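Local structure of endosialidase (Enterobacteria phage phi92, 4HIZ) at residues A[462-467]-A[493-498]; A[80-85]-A[469-474]; A[183-188]-A[259-264]. The protein hydrolyses sialic acid polymers from within the chain as a phage endosialidase, acting on alpha-2,8 and alpha-2,9 linkages. All coordinates share one frame; numbering follows the deposited sequence. Where two conformers were deposited one is given.

Contact 1 (A[462-467]-A[493-498]); sequences IYQGHI and FLSPWS
His-466 and Ser-495 meet through ND1 and OG, 2.8 Å apart, with the hydroxyl at the edge of the imidazole and near its plane; either atom could supply the proton. Gln-464 NE2 donates to Phe-493 O over 3.1 Å in a fairly straight bond (161° at the hydrogen), reaching the carbonyl from well above its plane. A bend at chi2 (-78°) folds CD of the glutamine back against Ser-495 CA. The same amide is used twice, because Gln-464 OE1 accepts from His-466 N at 2.8 Å, and its NE2 also lies over the centre of the imidazole face. The other end of the contact is apolar: Ile-462 CG2 sits over the face of the Phe-493 ring, 3.6 Å from its centroid, the two side chains crossing at about a right angle.

A second shell fixes the serine. Ser-495 OG accepts from Trp-497 N (3.0 Å), an ST turn, and lies over the centre of one face of the Trp-497 indole. The edge of His-466 faces the indole in an offset edge-to-face pair, planes at 62°. On the far side of the imidazole, NE2 makes a weak hydrogen bond to Asp-94 of the second subunit, and Trp-497 packs edge-to-face on Trp-267 of that subunit. Ser-498, whose OG is hydrogen-bonded to Lys-505, touches a bound N-acetylneuraminic acid.

Both segments are irregular. Residues 462-467 belong to the loop joining strands 456-460 and 473-480, and residues 493-498 to the one joining strands 483-490 and 516-523, so the contact ties together two neighbouring connections of the catalytic beta-propeller.

Contact 2 (A[80-85]-A[469-474]); sequences PFYNAW and NSACGV. With CA (calcium ion), chain B.
Ala-471 presents its methyl group as a small knob to the notch formed by the Tyr-82 phenol and Ala-84. Its CB lies 3.4 Å from Tyr-82 OH and 4.0 Å from Ala-84 CB, and these two neighbours lie in roughly perpendicular directions from it. Tyr-82 CG is anti to the backbone N (chi1 -163°), and the far end of the ring reaches Ala-471; the methyl approaches it obliquely, by the CE1 and hydroxyl end. A second fit lies further along the chain. Val-474 and Trp-85 run side by side and point the same way, with CG2 of the valine 3.6 Å from CD1 of the indole. Ala-84 CB covers one face of that indole near its rim.

Two waters bridge the segments. One molecule lies 2.7 Å from Tyr-82 OH and donates to Asn-469 O, while His-107 is a further hydrogen-bond partner of the phenol. Another accepts from Trp-85 N (3.0 Å) and donates to Ala-471 O (2.8 Å).

At the far end of residues 80-85, Phe-81 O binds the calcium ion at 2.5 Å, with Thr-79, His-513, Ala-515 and Asp-516 completing the site. Strand 82-84 and the start of strand 473-480 belong to different antiparallel sheets of the catalytic beta-propeller domain, which this contact joins. The chemistry is divided: the metal and strand 96-104 hold residues 80-85, whereas the join to residues 469-474 is made by methyl groups set against the Tyr-82 and Trp-85 rings and by two waters, with no direct polar bond between the segments.

Contact 3 (A[183-188]-A[259-264]); sequences PYYRRP and TWHFGT
Thr-264 CG2 lies over one face of the Tyr-184 ring, 3.6 Å from its centroid, while CE1 of that tyrosine comes in at the edge of Phe-262, 3.7 Å from CE2. Pro-188 CG rests on a face of the Trp-260 indole, 3.7 Å from the centroid of the six-membered ring. Thr-259 CG2 lies over the centre of one face of the Arg-187 guanidinium, 3.5 Å from CZ. Tyr-185 CG is anti to the backbone N (chi1 165°); its ring and that of His-261 lie side by side, rim to rim with planes 21° apart, and the phenol OH meets ND1 in the plane of both rings at 2.7 Å.

The backbones pair as an antiparallel ladder: Arg-186 and Phe-262 form a hydrogen-bonded pair, Tyr-185 with Gly-263 a non-hydrogen-bonded one. Strand 185-186 is an outermost strand of an eight-stranded antiparallel sheet, consistent with the beta-barrel domain that related endosialidases insert into the propeller. At one end Tyr-184 N donates to Thr-264 OG1 (2.9 Å), a hydroxyl also bonded to Met-182 O; at the other, Trp-260 N bonds Pro-188 O (2.9 Å). The Tyr-185 ring meets His-466 of the third subunit.

Overall arrangement
Contacts 1 and 2 adjoin, their centres 11 Å apart: Ile-462 O lies 3.2 Å from Cys-472 SG, and Tyr-463 CE1 lies 3.5 Å from Asn-469 O. Contact 3 is remote within the same chain, its centre about 48 Å from that of contact 1 and 38 Å from that of contact 2. The trimer brings the distant parts together, since His-466 of contact 1 meets Tyr-185 of contact 3 from a neighbouring subunit, and Trp-497 packs on Pro-183 there. Ser-498 belongs to a glycan pocket, its side chain about 5 Å from a bound sialic acid; contact 3 lies near another glycan site, the His-261 side chain being about 7 Å from a bound sialic acid.

Contact 1 (A[462-467]-A[493-498])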
loop_
_atom_site.group_PDB
_atom_site.type_symbol
_atom_site.label_atom_id
_atom_site.label_comp_id
_atom_site.label_asym_id
_atom_site.label_seq_id
_atom_site.Cartn_x
_atom_site.Cartn_y
_atom_site.Cartn_z
ATOM N N ILE A 462 8.978 -14.656 -16.759
ATOM C CA ILE A 462 8.410 -14.022 -17.952
ATOM C C ILE A 462 9.378 -12.967 -18.495
ATOM O O ILE A 462 9.931 -12.170 -17.743
ATOM C CB ILE A 462 7.044 -13.346 -17.604
ATOM C CG1 ILE A 462 5.982 -14.423 -17.316
ATOM C CG2 ILE A 462 6.576 -12.385 -18.744
ATOM C CD1 ILE A 462 4.710 -13.832 -16.616
ATOM N N TYR A 463 9.524 -12.957 -19.823
ATOM C CA TYR A 463 10.190 -11.891 -20.550
ATOM C C TYR A 463 9.065 -11.140 -21.278
ATOM O O TYR A 463 8.307 -11.744 -22.062
ATOM C CB TYR A 463 11.190 -12.516 -21.553
ATOM C CG TYR A 463 11.616 -11.604 -22.690
ATOM C CD1 TYR A 463 12.413 -10.481 -22.465
ATOM C CD2 TYR A 463 11.188 -11.862 -23.985
ATOM C CE1 TYR A 463 12.796 -9.624 -23.501
ATOM C CE2 TYR A 463 11.583 -11.030 -25.050
ATOM C CZ TYR A 463 12.367 -9.914 -24.808
ATOM O OH TYR A 463 12.704 -9.080 -25.842
ATOM N N GLN A 464 8.945 -9.839 -21.022
ATOM C CA GLN A 464 7.739 -9.083 -21.478
ATOM C C GLN A 464 7.705 -8.973 -23.035
ATOM O O GLN A 464 6.666 -9.175 -23.652
ATOM C CB GLN A 464 7.707 -7.694 -20.852
ATOM C CG GLN A 464 6.357 -6.930 -21.028
ATOM C CD GLN A 464 6.178 -6.323 -22.391
ATOM O OE1 GLN A 464 7.120 -5.771 -22.963
ATOM N NE2 GLN A 464 4.942 -6.362 -22.904
ATOM N N GLY A 465 8.840 -8.644 -23.674
ATOM C CA GLY A 465 8.894 -8.714 -25.136
ATOM C C GLY A 465 8.834 -7.430 -25.952
ATOM O O GLY A 465 9.169 -7.480 -27.137
ATOM N N HIS A 466 8.426 -6.286 -25.393
ATOM C CA HIS A 466 8.294 -5.085 -26.239
ATOM C C HIS A 466 9.554 -4.235 -26.301
ATOM O O HIS A 466 9.572 -3.205 -26.979
ATOM C CB HIS A 466 7.133 -4.185 -25.817
ATOM C CG HIS A 466 5.776 -4.800 -25.984
ATOM N ND1 HIS A 466 4.626 -4.093 -25.706
ATOM C CD2 HIS A 466 5.372 -6.018 -26.439
ATOM C CE1 HIS A 466 3.568 -4.849 -25.966
ATOM N NE2 HIS A 466 3.989 -6.027 -26.392
ATOM N N ILE A 467 10.604 -4.670 -25.613
ATOM C CA ILE A 467 11.970 -4.152 -25.850
ATOM C C ILE A 467 12.922 -5.337 -25.894
ATOM O O ILE A 467 12.599 -6.428 -25.398
ATOM C CB ILE A 467 12.458 -3.096 -24.806
ATOM C CG1 ILE A 467 12.674 -3.709 -23.405
ATOM C CG2 ILE A 467 11.523 -1.882 -24.742
ATOM C CD1 ILE A 467 13.260 -2.686 -22.432
ATOM N N PHE A 493 3.927 -9.502 -18.173
ATOM C CA PHE A 493 3.556 -9.153 -19.560
ATOM C C PHE A 493 3.112 -7.706 -19.768
ATOM O O PHE A 493 2.809 -7.311 -20.890
ATOM C CB PHE A 493 2.474 -10.131 -20.061
ATOM C CG PHE A 493 2.995 -11.542 -20.295
ATOM C CD1 PHE A 493 3.989 -11.788 -21.267
ATOM C CD2 PHE A 493 2.466 -12.620 -19.569
ATOM C CE1 PHE A 493 4.465 -13.085 -21.469
ATOM C CE2 PHE A 493 2.921 -13.903 -19.756
ATOM C CZ PHE A 493 3.925 -14.143 -20.717
ATOM N N LEU A 494 3.106 -6.886 -18.725
ATOM C CA LEU A 494 2.677 -5.481 -18.870
ATOM C C LEU A 494 3.784 -4.639 -19.489
ATOM O O LEU A 494 4.889 -4.489 -18.937
ATOM C CB LEU A 494 2.281 -4.883 -17.516
ATOM C CG LEU A 494 1.185 -5.691 -16.809
ATOM C CD1 LEU A 494 0.898 -5.126 -15.418
ATOM C CD2 LEU A 494 -0.085 -5.712 -17.627
ATOM N N SER A 495 3.493 -4.114 -20.670
ATOM C CA SER A 495 4.497 -3.370 -21.447
ATOM C C SER A 495 4.935 -2.072 -20.784
ATOM O O SER A 495 4.140 -1.384 -20.152
ATOM C CB SER A 495 3.866 -3.007 -22.792
ATOM O OG SER A 495 4.852 -2.318 -23.590
ATOM N N PRO A 496 6.210 -1.681 -20.973
ATOM C CA PRO A 496 6.652 -0.346 -20.542
ATOM C C PRO A 496 6.316 0.762 -21.563
ATOM O O PRO A 496 6.490 1.961 -21.277
ATOM C CB PRO A 496 8.188 -0.509 -20.483
ATOM C CG PRO A 496 8.482 -1.534 -21.601
ATOM C CD PRO A 496 7.305 -2.500 -21.554
ATOM N N TRP A 497 5.856 0.361 -22.752
ATOM C CA TRP A 497 5.482 1.344 -23.814
ATOM C C TRP A 497 6.658 2.262 -24.214
ATOM O O TRP A 497 6.469 3.444 -24.496
ATOM C CB TRP A 497 4.193 2.148 -23.437
ATOM C CG TRP A 497 3.078 1.178 -23.232
ATOM C CD1 TRP A 497 2.440 0.881 -22.053
ATOM C CD2 TRP A 497 2.560 0.270 -24.217
ATOM N NE1 TRP A 497 1.533 -0.139 -22.261
ATOM C CE2 TRP A 497 1.587 -0.531 -23.577
ATOM C CE3 TRP A 497 2.814 0.073 -25.586
ATOM C CZ2 TRP A 497 0.911 -1.543 -24.235
ATOM C CZ3 TRP A 497 2.135 -0.939 -26.250
ATOM C CH2 TRP A 497 1.186 -1.728 -25.579
ATOM N N SER A 498 7.884 1.745 -24.183
ATOM C CA SER A 498 9.000 2.528 -24.710
ATOM C C SER A 498 8.768 2.768 -26.200
ATOM O O SER A 498 9.104 3.845 -26.718
ATOM C CB SER A 498 10.320 1.771 -24.490
ATOM O OG SER A 498 10.534 1.602 -23.078
#

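Contact 2 (A[80-85]-A[469-474])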
loop_
_atom_site.group_PDB
_atom_site.type_symbol
_atom_site.label_atom_id
_atom_site.label_comp_id
_atom_site.label_asym_id
_atom_site.label_seq_id
_atom_site.Cartn_x
_atom_site.Cartn_y
_atom_site.Cartn_z
ATOM N N PRO A 80 7.329 0.404 -9.787
ATOM C CA PRO A 80 7.288 0.653 -11.246
ATOM C C PRO A 80 8.648 1.044 -11.803
ATOM O O PRO A 80 8.775 1.242 -13.016
ATOM C CB PRO A 80 6.314 1.832 -11.376
ATOM C CG PRO A 80 6.496 2.582 -10.072
ATOM C CD PRO A 80 6.798 1.540 -9.005
ATOM N N PHE A 81 9.647 1.132 -10.939
ATOM C CA PHE A 81 11.001 1.306 -11.473
ATOM C C PHE A 81 11.448 0.048 -12.182
ATOM O O PHE A 81 10.858 -1.045 -12.024
ATOM C CB PHE A 81 11.997 1.631 -10.341
ATOM C CG PHE A 81 11.875 3.045 -9.837
ATOM C CD1 PHE A 81 12.549 4.091 -10.455
ATOM C CD2 PHE A 81 11.060 3.342 -8.755
ATOM C CE1 PHE A 81 12.442 5.428 -9.971
ATOM C CE2 PHE A 81 10.937 4.653 -8.268
ATOM C CZ PHE A 81 11.631 5.703 -8.876
ATOM N N TYR A 82 12.498 0.201 -12.991
ATOM C CA TYR A 82 13.150 -0.954 -13.598
ATOM C C TYR A 82 14.091 -1.488 -12.507
ATOM O O TYR A 82 15.185 -0.943 -12.287
ATOM C CB TYR A 82 13.925 -0.510 -14.878
ATOM C CG TYR A 82 14.274 -1.682 -15.774
ATOM C CD1 TYR A 82 15.313 -2.569 -15.443
ATOM C CD2 TYR A 82 13.583 -1.890 -16.987
ATOM C CE1 TYR A 82 15.621 -3.650 -16.276
ATOM C CE2 TYR A 82 13.876 -2.969 -17.801
ATOM C CZ TYR A 82 14.888 -3.847 -17.454
ATOM O OH TYR A 82 15.156 -4.906 -18.292
ATOM N N ASN A 83 13.636 -2.511 -11.787
ATOM C CA ASN A 83 14.357 -3.045 -10.623
ATOM C C ASN A 83 15.042 -4.311 -11.076
ATOM O O ASN A 83 14.376 -5.317 -11.348
ATOM C CB ASN A 83 13.366 -3.383 -9.506
ATOM C CG ASN A 83 12.617 -2.155 -9.043
ATOM O OD1 ASN A 83 13.238 -1.110 -8.788
ATOM N ND2 ASN A 83 11.278 -2.259 -8.920
ATOM N N ALA A 84 16.381 -4.295 -11.099
ATOM C CA ALA A 84 17.077 -5.422 -11.683
ATOM C C ALA A 84 18.514 -5.507 -11.164
ATOM O O ALA A 84 18.963 -4.641 -10.418
ATOM C CB ALA A 84 17.058 -5.275 -13.253
ATOM N N TRP A 85 19.182 -6.575 -11.565
ATOM C CA TRP A 85 20.627 -6.775 -11.268
ATOM C C TRP A 85 20.956 -6.878 -9.772
ATOM O O TRP A 85 21.687 -6.017 -9.231
ATOM C CB TRP A 85 21.499 -5.651 -11.915
ATOM C CG TRP A 85 21.165 -5.440 -13.384
ATOM C CD1 TRP A 85 21.521 -6.238 -14.455
ATOM C CD2 TRP A 85 20.405 -4.354 -13.918
ATOM N NE1 TRP A 85 20.986 -5.708 -15.620
ATOM C CE2 TRP A 85 20.313 -4.547 -15.320
ATOM C CE3 TRP A 85 19.826 -3.209 -13.350
ATOM C CZ2 TRP A 85 19.595 -3.672 -16.159
ATOM C CZ3 TRP A 85 19.108 -2.326 -14.194
ATOM C CH2 TRP A 85 19.041 -2.548 -15.594
ATOM N N ASN A 469 15.760 -5.733 -24.474
ATOM C CA ASN A 469 16.497 -6.035 -23.251
ATOM C C ASN A 469 15.646 -6.896 -22.315
ATOM O O ASN A 469 14.421 -6.746 -22.251
ATOM C CB ASN A 469 16.839 -4.764 -22.479
ATOM C CG ASN A 469 17.434 -3.709 -23.329
ATOM O OD1 ASN A 469 16.745 -2.752 -23.737
ATOM N ND2 ASN A 469 18.705 -3.867 -23.643
ATOM N N SER A 470 16.315 -7.774 -21.580
ATOM C CA SER A 470 15.660 -8.619 -20.583
ATOM C C SER A 470 16.306 -8.472 -19.222
ATOM O O SER A 470 17.540 -8.466 -19.094
ATOM C CB SER A 470 15.737 -10.082 -21.019
ATOM O OG SER A 470 15.151 -10.926 -20.034
ATOM N N ALA A 471 15.462 -8.383 -18.185
ATOM C CA ALA A 471 15.958 -8.351 -16.800
ATOM C C ALA A 471 16.013 -9.746 -16.174
ATOM O O ALA A 471 16.382 -9.889 -14.996
ATOM C CB ALA A 471 15.085 -7.444 -15.974
ATOM N N CYS A 472 15.641 -10.779 -16.933
ATOM C CA CYS A 472 15.514 -12.111 -16.339
ATOM C C CYS A 472 16.873 -12.645 -15.955
ATOM O O CYS A 472 17.797 -12.573 -16.736
ATOM C CB CYS A 472 14.791 -13.084 -17.300
ATOM S SG CYS A 472 13.070 -12.609 -17.573
ATOM N N GLY A 473 16.995 -13.151 -14.739
ATOM C CA GLY A 473 18.266 -13.664 -14.240
ATOM C C GLY A 473 19.098 -12.581 -13.593
ATOM O O GLY A 473 18.640 -11.905 -12.629
ATOM N N VAL A 474 20.348 -12.445 -14.099
ATOM C CA VAL A 474 21.326 -11.480 -13.595
ATOM C C VAL A 474 21.284 -11.426 -12.049
ATOM O O VAL A 474 21.171 -10.357 -11.444
ATOM C CB VAL A 474 21.213 -10.065 -14.265
ATOM C CG1 VAL A 474 21.694 -10.147 -15.760
ATOM C CG2 VAL A 474 19.787 -9.433 -14.180
HETATM CA CA CA B . 9.211 -2.971 -11.853
HETATM O O HOH W 1 13.222 -5.548 -20.027
HETATM O O HOH W 2 17.129 -8.511 -12.717
#

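Contact 3 (A[183-188]-A[259-264])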
loop_
_atom_site.group_PDB
_atom_site.type_symbol
_atom_site.label_atom_id
_atom_site.label_comp_id
_atom_site.label_asym_id
_atom_site.label_seq_id
_atom_site.Cartn_x
_atom_site.Cartn_y
_atom_site.Cartn_z
ATOM N N PRO A 183 25.436 -2.076 10.418
ATOM C CA PRO A 183 24.564 -1.864 11.575
ATOM C C PRO A 183 24.639 -3.103 12.457
ATOM O O PRO A 183 24.357 -4.211 11.997
ATOM C CB PRO A 183 23.159 -1.728 10.928
ATOM C CG PRO A 183 23.292 -2.298 9.564
ATOM C CD PRO A 183 24.696 -2.331 9.160
ATOM N N TYR A 184 25.045 -2.950 13.717
ATOM C CA TYR A 184 25.158 -4.116 14.585
ATOM C C TYR A 184 25.009 -3.714 16.020
ATOM O O TYR A 184 25.128 -2.512 16.361
ATOM C CB TYR A 184 26.459 -4.929 14.340
ATOM C CG TYR A 184 27.805 -4.320 14.782
ATOM C CD1 TYR A 184 28.121 -4.209 16.140
ATOM C CD2 TYR A 184 28.765 -3.939 13.843
ATOM C CE1 TYR A 184 29.343 -3.723 16.542
ATOM C CE2 TYR A 184 30.007 -3.455 14.242
ATOM C CZ TYR A 184 30.266 -3.328 15.602
ATOM O OH TYR A 184 31.496 -2.839 16.051
ATOM N N TYR A 185 24.729 -4.716 16.853
ATOM C CA TYR A 185 24.495 -4.532 18.286
ATOM C C TYR A 185 25.411 -5.500 19.043
ATOM O O TYR A 185 25.639 -6.634 18.594
ATOM C CB TYR A 185 23.014 -4.921 18.573
ATOM C CG TYR A 185 22.732 -5.135 20.024
ATOM C CD1 TYR A 185 22.710 -4.059 20.910
ATOM C CD2 TYR A 185 22.499 -6.418 20.529
ATOM C CE1 TYR A 185 22.449 -4.259 22.272
ATOM C CE2 TYR A 185 22.263 -6.624 21.908
ATOM C CZ TYR A 185 22.226 -5.547 22.757
ATOM O OH TYR A 185 21.976 -5.754 24.106
ATOM N N ARG A 186 25.945 -5.068 20.183
ATOM C CA ARG A 186 26.721 -5.957 21.052
ATOM C C ARG A 186 26.286 -5.715 22.482
ATOM O O ARG A 186 25.890 -4.578 22.835
ATOM C CB ARG A 186 28.222 -5.596 20.990
ATOM C CG ARG A 186 28.816 -5.633 19.613
ATOM C CD ARG A 186 29.142 -7.054 19.173
ATOM N NE ARG A 186 29.964 -7.020 17.947
ATOM C CZ ARG A 186 31.308 -6.937 17.906
ATOM N NH1 ARG A 186 32.050 -6.930 19.016
ATOM N NH2 ARG A 186 31.940 -6.887 16.721
ATOM N N ARG A 187 26.383 -6.757 23.312
ATOM C CA ARG A 187 26.141 -6.635 24.743
ATOM C C ARG A 187 27.378 -7.119 25.510
ATOM O O ARG A 187 27.431 -8.263 25.956
ATOM C CB ARG A 187 24.936 -7.482 25.101
ATOM C CG ARG A 187 24.436 -7.256 26.524
ATOM C CD ARG A 187 23.261 -8.101 26.779
ATOM N NE ARG A 187 22.912 -8.093 28.198
ATOM C CZ ARG A 187 23.058 -9.138 29.019
ATOM N NH1 ARG A 187 22.701 -9.029 30.281
ATOM N NH2 ARG A 187 23.553 -10.291 28.583
ATOM N N PRO A 188 28.399 -6.254 25.637
ATOM C CA PRO A 188 29.672 -6.680 26.213
ATOM C C PRO A 188 29.659 -6.570 27.719
ATOM O O PRO A 188 28.745 -5.982 28.287
ATOM C CB PRO A 188 30.694 -5.674 25.617
ATOM C CG PRO A 188 29.887 -4.812 24.628
ATOM C CD PRO A 188 28.479 -4.885 25.110
ATOM N N THR A 259 27.737 -5.201 32.542
ATOM C CA THR A 259 27.246 -5.591 31.226
ATOM C C THR A 259 26.524 -4.393 30.617
ATOM O O THR A 259 25.715 -3.762 31.276
ATOM C CB THR A 259 26.339 -6.847 31.321
ATOM O OG1 THR A 259 27.089 -7.910 31.930
ATOM C CG2 THR A 259 25.925 -7.305 29.933
ATOM N N TRP A 260 26.887 -4.033 29.386
ATOM C CA TRP A 260 26.372 -2.800 28.784
ATOM C C TRP A 260 25.926 -3.048 27.338
ATOM O O TRP A 260 25.900 -4.192 26.889
ATOM C CB TRP A 260 27.451 -1.686 28.880
ATOM C CG TRP A 260 28.852 -2.067 28.387
ATOM C CD1 TRP A 260 29.793 -2.817 29.068
ATOM C CD2 TRP A 260 29.485 -1.658 27.155
ATOM N NE1 TRP A 260 30.960 -2.909 28.328
ATOM C CE2 TRP A 260 30.793 -2.220 27.149
ATOM C CE3 TRP A 260 29.068 -0.887 26.051
ATOM C CZ2 TRP A 260 31.678 -2.027 26.108
ATOM C CZ3 TRP A 260 29.950 -0.704 25.000
ATOM C CH2 TRP A 260 31.244 -1.280 25.028
ATOM N N HIS A 261 25.579 -1.974 26.640
ATOM C CA HIS A 261 24.987 -2.107 25.307
ATOM C C HIS A 261 25.695 -1.191 24.335
ATOM O O HIS A 261 25.956 -0.025 24.652
ATOM C CB HIS A 261 23.508 -1.687 25.341
ATOM C CG HIS A 261 22.676 -2.504 26.273
ATOM N ND1 HIS A 261 22.305 -3.804 25.991
ATOM C CD2 HIS A 261 22.187 -2.226 27.507
ATOM C CE1 HIS A 261 21.603 -4.285 27.008
ATOM N NE2 HIS A 261 21.508 -3.344 27.938
ATOM N N PHE A 262 25.972 -1.711 23.148
ATOM C CA PHE A 262 26.629 -0.941 22.099
ATOM C C PHE A 262 25.911 -1.135 20.774
ATOM O O PHE A 262 25.534 -2.259 20.433
ATOM C CB PHE A 262 28.077 -1.449 21.954
ATOM C CG PHE A 262 28.862 -0.749 20.867
ATOM C CD1 PHE A 262 29.469 0.485 21.110
ATOM C CD2 PHE A 262 28.952 -1.302 19.601
ATOM C CE1 PHE A 262 30.185 1.138 20.108
ATOM C CE2 PHE A 262 29.655 -0.639 18.571
ATOM C CZ PHE A 262 30.275 0.573 18.839
ATOM N N GLY A 263 25.756 -0.044 20.015
ATOM C CA GLY A 263 25.259 -0.175 18.647
ATOM C C GLY A 263 26.043 0.747 17.727
ATOM O O GLY A 263 26.425 1.863 18.120
ATOM N N THR A 264 26.299 0.289 16.502
ATOM C CA THR A 264 26.775 1.231 15.521
ATOM C C THR A 264 25.588 2.075 15.036
ATOM O O THR A 264 24.409 1.715 15.257
ATOM C CB THR A 264 27.373 0.527 14.311
ATOM O OG1 THR A 264 26.377 -0.318 13.741
ATOM C CG2 THR A 264 28.587 -0.324 14.743
#